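Local coordinates for protein SYE1 (PDB 4AWT) that binds FMN in a TIM barrel and probably reduces activated carbon-carbon double bonds with electrons from NADH or NADPH, at residues T64-Y68 against W102-T108; Q117-T123 against A146-M151; V230-P236 against I264-A270; G294-G300 against L315-G320. The protein carries 1 engineered substitution. The contacts are given in a common frame with arbitrary orientation. Residues are numbered along the deposited sequence.

Interaction 1. Residues T64-Y68 against W102-T108; sequences TAKGY and WHVGRVT. With BOG (octyl beta-D-glucopyranoside), chain D.
TIM-barrel sites are built from the loops after the strand C-termini, and here the loop after strand 53-60 meets the loop after strand 96-102. Neither segment is regular beyond Trp-102, the last strand residue; CA atoms come closest at Ala-65/His-103 and Gly-67/Thr-108, both 4.2 Å. A type II' turn runs from Val-104 to Val-107, with Gly-105 at positive phi.

Side-chain conformations set the fit. His-103 (chi1 t, chi2 -49°) sets its ring face against Ala-65, whose CA stands 3.6 Å from the ring centroid, almost on the normal, a CH-pi contact. The same ring accepts at ND1 from Gly-105 N (3.0 Å), while a water links its NE2 to Thr-64 OG1. Thr-108, chi1 t, donates from OG1 to Lys-66 O (2.7 Å), and Val-104 N donates to Ala-65 O (3.0 Å). Val-104 (m) faces Gly-67, where a CB would clash with Val-104 CG1 and Val-107 O. Tyr-68 (m) and Trp-102 (t) lie nearly parallel, planes at 16°, but slid apart, centroids 5.6 Å; Tyr-68 CD1 to Trp-102 CH2 is 3.5 Å.

Tyr-68 OH is hydrogen-bonded to the hydroxyl of Tyr-186, and octyl glucoside O2 lies over the Tyr-68 ring. The carbonyls of Ala-65 and Lys-66 are both satisfied across the loops, whereas Val-107 O is buried without a partner; aromatic surface is presented to the sugar next to the flavin.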
# COMPACT_ATOMS: atom_id res chain seq x y z
N THR A 64 -4.24 -9.88 13.75
CA THR A 64 -4.35 -10.95 12.78
C THR A 64 -4.33 -10.48 11.33
O THR A 64 -4.46 -11.26 10.42
CB THR A 64 -5.61 -11.82 13.03
OG1 THR A 64 -6.76 -11.02 13.01
CG2 THR A 64 -5.52 -12.53 14.38
N ALA A 65 -4.03 -9.17 11.17
CA ALA A 65 -3.91 -8.54 9.87
C ALA A 65 -2.44 -8.50 9.35
O ALA A 65 -2.22 -8.07 8.22
CB ALA A 65 -4.45 -7.16 9.94
N LYS A 66 -1.50 -8.89 10.18
CA LYS A 66 -0.06 -8.82 9.94
C LYS A 66 0.44 -9.99 9.13
O LYS A 66 0.04 -11.14 9.39
CB LYS A 66 0.63 -8.80 11.30
CG LYS A 66 2.12 -8.68 11.31
CD LYS A 66 2.65 -8.68 12.75
CE LYS A 66 4.13 -8.80 12.90
NZ LYS A 66 4.46 -8.79 14.35
N GLY A 67 1.34 -9.71 8.17
CA GLY A 67 1.93 -10.71 7.32
C GLY A 67 3.39 -11.00 7.49
O GLY A 67 3.86 -12.05 7.07
N TYR A 68 4.13 -10.03 8.04
CA TYR A 68 5.57 -10.02 8.04
C TYR A 68 6.06 -9.57 9.38
O TYR A 68 5.47 -8.70 10.01
CB TYR A 68 6.12 -9.09 6.92
CG TYR A 68 5.58 -9.46 5.57
CD1 TYR A 68 4.34 -8.94 5.15
CD2 TYR A 68 6.25 -10.31 4.71
CE1 TYR A 68 3.78 -9.30 3.94
CE2 TYR A 68 5.71 -10.64 3.48
CZ TYR A 68 4.46 -10.15 3.11
OH TYR A 68 3.87 -10.46 1.92
N TRP A 102 -3.53 -2.01 6.29
CA TRP A 102 -3.17 -3.32 5.76
C TRP A 102 -3.92 -4.45 6.48
O TRP A 102 -3.91 -4.53 7.71
CB TRP A 102 -1.68 -3.58 5.93
CG TRP A 102 -1.05 -4.50 4.95
CD1 TRP A 102 -1.56 -5.10 3.83
CD2 TRP A 102 0.33 -4.86 5.00
NE1 TRP A 102 -0.57 -5.80 3.19
CE2 TRP A 102 0.60 -5.65 3.87
CE3 TRP A 102 1.38 -4.55 5.88
CZ2 TRP A 102 1.88 -6.13 3.60
CZ3 TRP A 102 2.64 -5.02 5.59
CH2 TRP A 102 2.87 -5.78 4.50
N HIS A 103 -4.46 -5.37 5.69
CA HIS A 103 -4.83 -6.71 6.16
C HIS A 103 -4.34 -7.66 5.09
O HIS A 103 -4.76 -7.60 3.93
CB HIS A 103 -6.33 -6.88 6.40
CG HIS A 103 -6.66 -8.12 7.20
ND1 HIS A 103 -6.19 -9.32 6.91
CD2 HIS A 103 -7.40 -8.19 8.32
CE1 HIS A 103 -6.65 -10.16 7.81
NE2 HIS A 103 -7.39 -9.51 8.69
N VAL A 104 -3.43 -8.55 5.48
CA VAL A 104 -2.81 -9.46 4.54
C VAL A 104 -3.63 -10.69 4.20
O VAL A 104 -3.29 -11.41 3.25
CB VAL A 104 -1.44 -9.92 5.06
CG1 VAL A 104 -0.50 -8.74 5.26
CG2 VAL A 104 -1.59 -10.78 6.32
N GLY A 105 -4.67 -10.99 4.93
CA GLY A 105 -5.46 -12.19 4.73
C GLY A 105 -4.58 -13.39 4.83
O GLY A 105 -3.85 -13.61 5.80
N ARG A 106 -4.60 -14.23 3.77
CA ARG A 106 -3.89 -15.49 3.79
C ARG A 106 -2.41 -15.38 3.57
O ARG A 106 -1.70 -16.39 3.67
CB ARG A 106 -4.45 -16.43 2.70
CG ARG A 106 -4.06 -16.00 1.30
CD ARG A 106 -4.83 -16.80 0.26
NE ARG A 106 -4.51 -16.32 -1.06
CZ ARG A 106 -4.93 -16.88 -2.17
NH1 ARG A 106 -5.74 -17.92 -2.17
NH2 ARG A 106 -4.56 -16.33 -3.34
N VAL A 107 -1.89 -14.18 3.26
CA VAL A 107 -0.45 -14.03 3.00
C VAL A 107 0.25 -13.72 4.32
O VAL A 107 0.61 -12.59 4.62
CB VAL A 107 -0.19 -13.00 1.91
CG1 VAL A 107 1.29 -12.93 1.62
CG2 VAL A 107 -0.97 -13.31 0.65
N THR A 108 0.36 -14.76 5.14
CA THR A 108 0.96 -14.68 6.45
C THR A 108 1.26 -16.10 6.92
O THR A 108 1.06 -17.10 6.23
CB THR A 108 0.08 -13.89 7.41
OG1 THR A 108 0.85 -13.62 8.58
CG2 THR A 108 -1.21 -14.62 7.77
C1 BOG D . 7.37 -8.44 0.31
O1 BOG D . 8.71 -8.78 0.05
C2 BOG D . 7.25 -7.29 1.26
O2 BOG D . 7.75 -7.63 2.54
C3 BOG D . 5.80 -6.84 1.46
O3 BOG D . 5.75 -5.63 2.17
C4 BOG D . 5.20 -6.56 0.07
O4 BOG D . 3.86 -6.23 0.23
C5 BOG D . 5.38 -7.73 -0.88
O5 BOG D . 6.77 -7.98 -0.95
C6 BOG D . 4.84 -7.43 -2.26
O6 BOG D . 4.99 -8.63 -3.00
C1' BOG D . 8.91 -10.12 -0.35
C2' BOG D . 10.37 -10.55 -0.46
C3' BOG D . 11.24 -9.58 -1.20
C4' BOG D . 12.60 -10.00 -1.74
C5' BOG D . 13.65 -9.09 -1.09
C6' BOG D . 14.52 -9.89 -0.11
C7' BOG D . 15.55 -8.95 0.55
C8' BOG D . 16.68 -9.86 1.03
O HOH W 1 -5.06 -13.36 8.40
O HOH W 2 -8.59 -10.21 11.15

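Interaction 2. Residues Q117-T123 against A146-M151; sequences QPISSST and AVPRAM
A two-stranded parallel ribbon outside the barrel illustrates closure of a long loop by main-chain bonds. Ile-119 pairs with Arg-149 (CA-CA 5.0 Å) and Ser-120 with Ala-150 (5.2 Å), extended through 119-120 and 149-150; the chain turns at Ser-121 (phi/psi -61/-41), bringing Thr-123 CA to Pro-148 O (3.5 Å). Arg-149 N donates to Pro-118 O (2.9 Å), Ser-120 N to Arg-149 O (3.0 Å) and Met-151 N to Ser-120 O (2.9 Å).

Ile-119 and Arg-149, both chi1 p, share a face, with Ile-119 CG2 over the guanidinium, 3.4 Å from Arg-149 NH2, and Ile-119 CD1 3.9 Å from Met-151 CG. Arg-149 NH1 forms a salt bridge with Asp-155, and a water joins Arg-149 NE to Gln-117 O. On the other face Ser-120 CB touches Pro-148 CB (3.7 Å); Ser-120 OG and Ser-121 OG are hydrogen-bonded to Gln-190, Ser-122 OG to Asn-198. Pro-118 has no N-H, so Val-147 O is met by Gln-117, whose NE2 donates at 3.0 Å, and Pro-148 O accepts from a water (2.8 Å).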
# COMPACT_ATOMS: atom_id res chain seq x y z
N GLN A 117 -4.83 -19.17 12.77
CA GLN A 117 -4.89 -19.52 11.38
C GLN A 117 -5.23 -18.26 10.59
O GLN A 117 -6.08 -17.47 10.97
CB GLN A 117 -5.99 -20.56 11.19
CG GLN A 117 -6.08 -21.05 9.76
CD GLN A 117 -7.02 -22.22 9.59
OE1 GLN A 117 -7.84 -22.53 10.47
NE2 GLN A 117 -6.93 -22.84 8.44
N PRO A 118 -4.58 -18.07 9.43
CA PRO A 118 -4.92 -16.92 8.59
C PRO A 118 -6.36 -16.99 8.09
O PRO A 118 -6.92 -18.08 7.98
CB PRO A 118 -3.92 -17.06 7.43
CG PRO A 118 -2.80 -17.84 7.97
CD PRO A 118 -3.47 -18.84 8.86
N ILE A 119 -6.91 -15.84 7.72
CA ILE A 119 -8.23 -15.76 7.14
C ILE A 119 -8.16 -15.31 5.69
O ILE A 119 -7.24 -14.59 5.28
CB ILE A 119 -9.17 -14.85 7.93
CG1 ILE A 119 -8.74 -13.38 7.98
CG2 ILE A 119 -9.34 -15.41 9.36
CD1 ILE A 119 -9.72 -12.42 8.59
N SER A 120 -9.19 -15.69 4.93
CA SER A 120 -9.29 -15.29 3.53
C SER A 120 -10.73 -15.32 3.10
O SER A 120 -11.64 -15.63 3.87
CB SER A 120 -8.42 -16.18 2.67
OG SER A 120 -8.29 -15.70 1.33
N SER A 121 -10.95 -15.03 1.81
CA SER A 121 -12.28 -15.25 1.23
C SER A 121 -12.64 -16.73 1.31
O SER A 121 -13.79 -17.08 1.57
CB SER A 121 -12.29 -14.75 -0.18
OG SER A 121 -11.22 -15.41 -0.90
N SER A 122 -11.68 -17.59 1.04
CA SER A 122 -11.80 -18.99 0.83
C SER A 122 -10.78 -19.76 1.60
O SER A 122 -9.93 -19.18 2.29
CB SER A 122 -11.61 -19.26 -0.68
OG SER A 122 -12.72 -18.55 -1.28
N THR A 123 -10.74 -21.07 1.47
CA THR A 123 -9.70 -21.89 2.08
C THR A 123 -8.55 -22.18 1.15
O THR A 123 -7.83 -23.16 1.27
CB THR A 123 -10.27 -23.23 2.64
OG1 THR A 123 -10.81 -23.95 1.55
CG2 THR A 123 -11.30 -22.91 3.69
N ALA A 146 0.59 -20.19 5.24
CA ALA A 146 -0.32 -21.19 5.74
C ALA A 146 -1.63 -21.25 4.99
O ALA A 146 -2.02 -20.32 4.31
CB ALA A 146 -0.56 -21.00 7.22
N VAL A 147 -2.37 -22.35 5.13
CA VAL A 147 -3.68 -22.49 4.56
C VAL A 147 -4.70 -21.70 5.35
O VAL A 147 -4.78 -21.93 6.56
CB VAL A 147 -4.11 -23.99 4.48
CG1 VAL A 147 -5.52 -24.10 3.97
CG2 VAL A 147 -3.19 -24.83 3.61
N PRO A 148 -5.47 -20.82 4.74
CA PRO A 148 -6.37 -20.00 5.52
C PRO A 148 -7.71 -20.70 5.79
O PRO A 148 -8.05 -21.68 5.13
CB PRO A 148 -6.61 -18.80 4.61
CG PRO A 148 -6.57 -19.40 3.23
CD PRO A 148 -5.47 -20.44 3.32
N ARG A 149 -8.46 -20.12 6.70
CA ARG A 149 -9.87 -20.43 6.87
C ARG A 149 -10.71 -19.36 6.19
O ARG A 149 -10.28 -18.20 6.08
CB ARG A 149 -10.25 -20.59 8.35
CG ARG A 149 -10.09 -19.34 9.16
CD ARG A 149 -10.49 -19.58 10.61
NE ARG A 149 -10.46 -18.37 11.41
CZ ARG A 149 -11.40 -17.44 11.38
NH1 ARG A 149 -12.48 -17.58 10.68
NH2 ARG A 149 -11.20 -16.35 12.09
N ALA A 150 -11.90 -19.72 5.70
CA ALA A 150 -12.78 -18.80 5.05
C ALA A 150 -13.47 -17.88 6.04
O ALA A 150 -14.01 -18.35 7.03
CB ALA A 150 -13.79 -19.55 4.21
N MET A 151 -13.53 -16.61 5.78
CA MET A 151 -14.19 -15.68 6.66
C MET A 151 -15.67 -15.98 6.74
O MET A 151 -16.34 -16.19 5.75
CB MET A 151 -13.99 -14.23 6.16
CG MET A 151 -12.59 -13.77 6.38
SD MET A 151 -12.21 -12.17 5.64
CE MET A 151 -13.06 -11.09 6.74
O HOH W 3 -8.07 -17.70 12.76
O HOH W 4 -8.74 -24.28 5.92

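Interaction 3. Residues V230-P236 against I264-A270; sequences VGVRLAP and IVYLHIA. With FMN (flavin mononucleotide), chain B.
Arg-233, extended with chi1 to chi3 all t, lays its side chain over the imidazole of His-268, with CD 4.0 Å from the ring centroid in a CH-pi contact; Ala-270 CB lies over the guanidinium, 3.8 Å from Arg-233 NE. NH1 of Arg-233 donates to FMN O2 (2.8 Å) and FMN O2' (3.0 Å), and its NH2 to FMN O3' (2.8 Å). His-268 ND1 is hydrogen-bonded to Glu-179.

Both side chains stand on a parallel strand pair, axes 4.7 Å apart at 20°, in the register Val-232/Leu-267, Arg-233/His-268, Leu-234/Ile-269. Val-232 N donates to Tyr-266 O (3.2 Å), His-268 N to Val-232 O (2.8 Å), Leu-234 N to His-268 O (2.9 Å) and Ala-270 N to Leu-234 O (2.9 Å). Gly-231 CA sits 3.8 Å from the Tyr-266 ring centroid, where a CB would clash.

Helix 248-261 connects the two strands in a beta-alpha-beta crossover. Val-232 and Leu-267 pack outward on Leu-259 of that helix, and strands 177-181 and 295-299 flank the pair.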
# COMPACT_ATOMS: atom_id res chain seq x y z
N VAL A 230 -9.41 9.38 1.61
CA VAL A 230 -9.34 7.95 1.36
C VAL A 230 -8.81 7.73 -0.06
O VAL A 230 -9.44 8.11 -1.04
CB VAL A 230 -10.70 7.28 1.51
CG1 VAL A 230 -10.66 5.82 1.09
CG2 VAL A 230 -11.19 7.39 2.96
N GLY A 231 -7.67 7.02 -0.14
CA GLY A 231 -7.18 6.47 -1.40
C GLY A 231 -7.27 4.96 -1.34
O GLY A 231 -7.40 4.38 -0.26
N VAL A 232 -7.18 4.31 -2.51
CA VAL A 232 -7.23 2.87 -2.59
C VAL A 232 -6.15 2.39 -3.56
O VAL A 232 -6.00 2.99 -4.62
CB VAL A 232 -8.60 2.36 -3.03
CG1 VAL A 232 -8.63 0.84 -3.20
CG2 VAL A 232 -9.68 2.80 -2.05
N ARG A 233 -5.47 1.30 -3.21
CA ARG A 233 -4.48 0.67 -4.07
C ARG A 233 -5.04 -0.64 -4.62
O ARG A 233 -5.55 -1.47 -3.87
CB ARG A 233 -3.18 0.42 -3.32
CG ARG A 233 -2.00 0.30 -4.29
CD ARG A 233 -0.65 0.24 -3.61
NE ARG A 233 0.38 0.65 -4.55
CZ ARG A 233 1.67 0.37 -4.50
NH1 ARG A 233 2.16 -0.50 -3.68
NH2 ARG A 233 2.48 0.97 -5.38
N LEU A 234 -4.90 -0.81 -5.95
CA LEU A 234 -5.31 -2.00 -6.68
C LEU A 234 -4.15 -2.54 -7.51
O LEU A 234 -3.26 -1.78 -7.91
CB LEU A 234 -6.50 -1.73 -7.63
CG LEU A 234 -7.78 -1.26 -6.95
CD1 LEU A 234 -8.82 -0.98 -8.04
CD2 LEU A 234 -8.33 -2.28 -5.95
N ALA A 235 -4.19 -3.83 -7.81
CA ALA A 235 -3.22 -4.51 -8.65
C ALA A 235 -3.95 -5.36 -9.68
O ALA A 235 -4.17 -6.56 -9.48
CB ALA A 235 -2.29 -5.35 -7.84
N PRO A 236 -4.37 -4.77 -10.80
CA PRO A 236 -5.20 -5.52 -11.74
C PRO A 236 -4.52 -6.73 -12.34
O PRO A 236 -5.22 -7.73 -12.60
CB PRO A 236 -5.54 -4.48 -12.81
CG PRO A 236 -5.46 -3.15 -12.10
CD PRO A 236 -4.28 -3.33 -11.14
N ILE A 264 -13.52 8.52 -3.87
CA ILE A 264 -12.24 8.41 -3.20
C ILE A 264 -11.26 9.42 -3.85
O ILE A 264 -11.34 9.72 -5.04
CB ILE A 264 -11.66 7.01 -3.20
CG1 ILE A 264 -11.28 6.48 -4.56
CG2 ILE A 264 -12.61 6.04 -2.45
CD1 ILE A 264 -10.47 5.21 -4.55
N VAL A 265 -10.33 9.93 -3.05
CA VAL A 265 -9.49 11.02 -3.49
C VAL A 265 -8.42 10.59 -4.49
O VAL A 265 -8.03 11.38 -5.36
CB VAL A 265 -8.89 11.77 -2.28
CG1 VAL A 265 -7.71 11.04 -1.64
CG2 VAL A 265 -8.50 13.17 -2.65
N TYR A 266 -7.94 9.37 -4.39
CA TYR A 266 -7.01 8.83 -5.40
C TYR A 266 -7.22 7.35 -5.54
O TYR A 266 -7.63 6.64 -4.60
CB TYR A 266 -5.57 9.19 -5.09
CG TYR A 266 -4.84 8.50 -3.97
CD1 TYR A 266 -4.46 7.16 -4.04
CD2 TYR A 266 -4.42 9.19 -2.86
CE1 TYR A 266 -3.74 6.54 -3.06
CE2 TYR A 266 -3.63 8.63 -1.88
CZ TYR A 266 -3.27 7.31 -1.97
OH TYR A 266 -2.46 6.77 -1.02
N LEU A 267 -6.81 6.86 -6.70
CA LEU A 267 -6.70 5.44 -7.02
C LEU A 267 -5.24 5.21 -7.40
O LEU A 267 -4.71 5.92 -8.26
CB LEU A 267 -7.63 5.07 -8.17
CG LEU A 267 -7.54 3.64 -8.66
CD1 LEU A 267 -7.82 2.64 -7.58
CD2 LEU A 267 -8.50 3.44 -9.84
N HIS A 268 -4.62 4.23 -6.77
CA HIS A 268 -3.21 3.92 -6.93
C HIS A 268 -3.09 2.52 -7.52
O HIS A 268 -3.58 1.56 -6.93
CB HIS A 268 -2.56 4.04 -5.56
CG HIS A 268 -1.07 3.86 -5.49
ND1 HIS A 268 -0.40 4.03 -4.30
CD2 HIS A 268 -0.11 3.59 -6.41
CE1 HIS A 268 0.89 3.87 -4.56
NE2 HIS A 268 1.13 3.59 -5.81
N ILE A 269 -2.49 2.44 -8.69
CA ILE A 269 -2.30 1.19 -9.41
C ILE A 269 -0.87 0.70 -9.19
O ILE A 269 0.10 1.41 -9.56
CB ILE A 269 -2.61 1.33 -10.89
CG1 ILE A 269 -4.01 1.87 -11.13
CG2 ILE A 269 -2.35 0.03 -11.62
CD1 ILE A 269 -5.14 1.02 -10.60
N ALA A 270 -0.74 -0.48 -8.60
CA ALA A 270 0.55 -1.13 -8.43
C ALA A 270 0.80 -1.97 -9.69
O ALA A 270 0.24 -3.06 -9.88
CB ALA A 270 0.54 -2.01 -7.20
N1 FMN B . 3.49 -2.15 -1.64
C2 FMN B . 2.48 -1.91 -0.82
O2 FMN B . 1.34 -1.60 -1.24
N3 FMN B . 2.67 -1.99 0.56
C4 FMN B . 3.88 -2.32 1.14
O4 FMN B . 3.98 -2.26 2.39
C4A FMN B . 4.90 -2.68 0.26
N5 FMN B . 6.13 -3.11 0.75
C5A FMN B . 7.24 -3.05 -0.13
C6 FMN B . 8.51 -3.21 0.36
C7 FMN B . 9.65 -3.13 -0.48
C7M FMN B . 11.02 -3.19 0.16
C8 FMN B . 9.46 -2.94 -1.81
C8M FMN B . 10.62 -2.81 -2.77
C9 FMN B . 8.15 -2.79 -2.33
C9A FMN B . 7.03 -2.83 -1.50
N10 FMN B . 5.73 -2.62 -2.00
C10 FMN B . 4.68 -2.48 -1.12
C1' FMN B . 5.56 -2.33 -3.43
C2' FMN B . 5.96 -0.89 -3.82
O2' FMN B . 5.04 0.05 -3.28
C3' FMN B . 5.96 -0.68 -5.32
O3' FMN B . 4.66 -0.77 -5.87
C4' FMN B . 6.90 -1.61 -6.11
O4' FMN B . 8.17 -1.73 -5.48
C5' FMN B . 7.02 -1.22 -7.57
O5' FMN B . 7.59 0.09 -7.72
P FMN B . 9.16 0.24 -8.07
O1P FMN B . 9.92 -0.25 -6.86
O2P FMN B . 9.44 -0.61 -9.29
O3P FMN B . 9.32 1.72 -8.31

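Interaction 4. Residues G294-G300 against L315-G320; sequences GVLIYAG and LADMIG. With FMN (flavin mononucleotide), chain B.
The last beta-alpha-beta unit of the barrel, strand 295-299, helix 304-312 and strand 318-320, shows the TIM-barrel principle that strand C-termini carry the ligand site: its end lies beside the phosphate end of FMN, with a water between them. The strands run parallel, axes 4.6 Å apart at 27°, with Ile-297 opposite Met-318 (CA-CA 4.7 Å) and Tyr-298 opposite Ile-319 (5.1 Å).

Leu-296 O accepts from both Asp-317 N (2.8 Å) and Met-318 N (3.1 Å); Tyr-298 N donates to Met-318 O (3.2 Å), and Gly-320 N to Tyr-298 O (2.8 Å). Asp-317, chi1 m, adds a side-chain rung, OD2 accepting from Leu-296 N at 2.9 Å and also forming a salt bridge with Arg-289. Tyr-298 (m) sets CD1 3.8 Å from Ala-316 CB, and a water spans its OH and Leu-315 O. Gly-300, at phi 139° and psi 105°, where a side chain would be jammed, brings its CA 3.5 Å from FMN O5'; a water accepts from Gly-300 N (2.8 Å) and lies 2.7 Å from both Gly-320 O and FMN O3P.

Outside the barrel, Tyr-298 packs on helix 282-291. Inside, Ile-297 touches Tyr-266 and His-268 of strand 266-270, while Met-318 and Val-295 touch strand 9-11, near the N terminus of the chain.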
# COMPACT_ATOMS: atom_id res chain seq x y z
N GLY A 294 -10.74 10.80 -10.31
CA GLY A 294 -9.93 11.48 -9.31
C GLY A 294 -8.46 11.44 -9.66
O GLY A 294 -8.07 11.33 -10.82
N VAL A 295 -7.61 11.53 -8.66
CA VAL A 295 -6.15 11.50 -8.89
C VAL A 295 -5.73 10.06 -9.09
O VAL A 295 -5.99 9.19 -8.27
CB VAL A 295 -5.42 12.15 -7.70
CG1 VAL A 295 -3.93 11.91 -7.79
CG2 VAL A 295 -5.74 13.64 -7.65
N LEU A 296 -5.03 9.81 -10.22
CA LEU A 296 -4.60 8.47 -10.57
C LEU A 296 -3.09 8.39 -10.41
O LEU A 296 -2.33 9.17 -10.99
CB LEU A 296 -5.18 8.25 -11.97
CG LEU A 296 -5.05 6.87 -12.57
CD1 LEU A 296 -5.59 5.79 -11.65
CD2 LEU A 296 -5.77 6.81 -13.91
N ILE A 297 -2.65 7.43 -9.60
CA ILE A 297 -1.27 7.21 -9.27
C ILE A 297 -0.86 5.85 -9.81
O ILE A 297 -1.59 4.88 -9.62
CB ILE A 297 -1.02 7.24 -7.75
CG1 ILE A 297 -1.67 8.44 -7.09
CG2 ILE A 297 0.45 7.11 -7.45
CD1 ILE A 297 -1.48 8.56 -5.60
N TYR A 298 0.30 5.76 -10.48
CA TYR A 298 0.87 4.47 -10.87
C TYR A 298 2.25 4.34 -10.24
O TYR A 298 2.99 5.32 -10.17
CB TYR A 298 1.02 4.34 -12.39
CG TYR A 298 -0.26 4.05 -13.12
CD1 TYR A 298 -1.20 5.02 -13.37
CD2 TYR A 298 -0.51 2.78 -13.58
CE1 TYR A 298 -2.35 4.74 -14.07
CE2 TYR A 298 -1.69 2.48 -14.27
CZ TYR A 298 -2.62 3.48 -14.51
OH TYR A 298 -3.72 3.15 -15.22
N ALA A 299 2.61 3.10 -9.91
CA ALA A 299 3.96 2.79 -9.49
C ALA A 299 4.37 1.45 -10.09
O ALA A 299 3.54 0.54 -10.20
CB ALA A 299 4.10 2.69 -7.98
N GLY A 300 5.64 1.33 -10.44
CA GLY A 300 6.22 0.06 -10.89
C GLY A 300 7.17 0.32 -12.06
O GLY A 300 6.75 0.57 -13.16
N LEU A 315 -2.36 9.44 -18.81
CA LEU A 315 -2.60 8.15 -18.18
C LEU A 315 -2.55 8.23 -16.66
O LEU A 315 -3.23 7.48 -15.97
CB LEU A 315 -1.57 7.11 -18.66
CG LEU A 315 -1.47 6.98 -20.15
CD1 LEU A 315 -0.42 5.98 -20.55
CD2 LEU A 315 -2.82 6.62 -20.76
N ALA A 316 -1.74 9.09 -16.12
CA ALA A 316 -1.50 9.19 -14.70
C ALA A 316 -1.43 10.66 -14.31
O ALA A 316 -0.97 11.48 -15.10
CB ALA A 316 -0.17 8.53 -14.33
N ASP A 317 -1.78 10.94 -13.06
CA ASP A 317 -1.54 12.24 -12.49
C ASP A 317 -0.29 12.30 -11.63
O ASP A 317 0.36 13.35 -11.54
CB ASP A 317 -2.75 12.67 -11.66
CG ASP A 317 -4.00 12.68 -12.45
OD1 ASP A 317 -4.03 13.36 -13.52
OD2 ASP A 317 -4.98 11.99 -12.07
N MET A 318 0.03 11.20 -10.96
CA MET A 318 1.19 11.09 -10.10
C MET A 318 1.86 9.75 -10.34
O MET A 318 1.19 8.79 -10.74
CB MET A 318 0.84 11.24 -8.64
CG MET A 318 0.08 12.49 -8.27
SD MET A 318 -0.22 12.67 -6.51
CE MET A 318 1.38 13.26 -5.97
N ILE A 319 3.15 9.68 -10.03
CA ILE A 319 3.92 8.49 -10.24
C ILE A 319 4.70 8.18 -8.96
O ILE A 319 5.39 9.05 -8.43
CB ILE A 319 4.87 8.61 -11.45
CG1 ILE A 319 4.09 8.83 -12.74
CG2 ILE A 319 5.79 7.39 -11.54
CD1 ILE A 319 3.29 7.64 -13.22
N GLY A 320 4.59 6.93 -8.51
CA GLY A 320 5.37 6.47 -7.40
C GLY A 320 6.64 5.77 -7.87
O GLY A 320 6.66 5.08 -8.88
N1 FMN B . 3.49 -2.15 -1.64
C2 FMN B . 2.48 -1.91 -0.82
O2 FMN B . 1.34 -1.60 -1.24
N3 FMN B . 2.67 -1.99 0.56
C4 FMN B . 3.88 -2.32 1.14
O4 FMN B . 3.98 -2.26 2.39
C4A FMN B . 4.90 -2.68 0.26
N5 FMN B . 6.13 -3.11 0.75
C5A FMN B . 7.24 -3.05 -0.13
C6 FMN B . 8.51 -3.21 0.36
C7 FMN B . 9.65 -3.13 -0.48
C7M FMN B . 11.02 -3.19 0.16
C8 FMN B . 9.46 -2.94 -1.81
C8M FMN B . 10.62 -2.81 -2.77
C9 FMN B . 8.15 -2.79 -2.33
C9A FMN B . 7.03 -2.83 -1.50
N10 FMN B . 5.73 -2.62 -2.00
C10 FMN B . 4.68 -2.48 -1.12
C1' FMN B . 5.56 -2.33 -3.43
C2' FMN B . 5.96 -0.89 -3.82
O2' FMN B . 5.04 0.05 -3.28
C3' FMN B . 5.96 -0.68 -5.32
O3' FMN B . 4.66 -0.77 -5.87
C4' FMN B . 6.90 -1.61 -6.11
O4' FMN B . 8.17 -1.73 -5.48
C5' FMN B . 7.02 -1.22 -7.57
O5' FMN B . 7.59 0.09 -7.72
P FMN B . 9.16 0.24 -8.07
O1P FMN B . 9.92 -0.25 -6.86
O2P FMN B . 9.44 -0.61 -9.29
O3P FMN B . 9.32 1.72 -8.31
O HOH W 5 -4.70 5.29 -16.28
O HOH W 6 7.87 3.02 -10.15

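How the interactions relate
From the N terminus, interaction 1 is the first to close, bringing together the loops after strands 53-60 and 96-102, with helix 77-92 in the chain between them. Interaction 2 follows, closing the excursion between 123 and 146; the two touch, Thr-108 packing on Pro-118 and Arg-106 on Pro-148, so the excursion is tied to the loop after strand 96-102, probably also by a Thr-108 O to Ala-146 N hydrogen bond. Interactions 3 and 4 each close a beta-alpha-beta unit, and strands 266-270 and 295-299 join them edge to edge in one sheet. Both contact FMN. All four lie in series; none nests or crosses. Interactions 2 and 4 are farthest apart, centres about 32 Å.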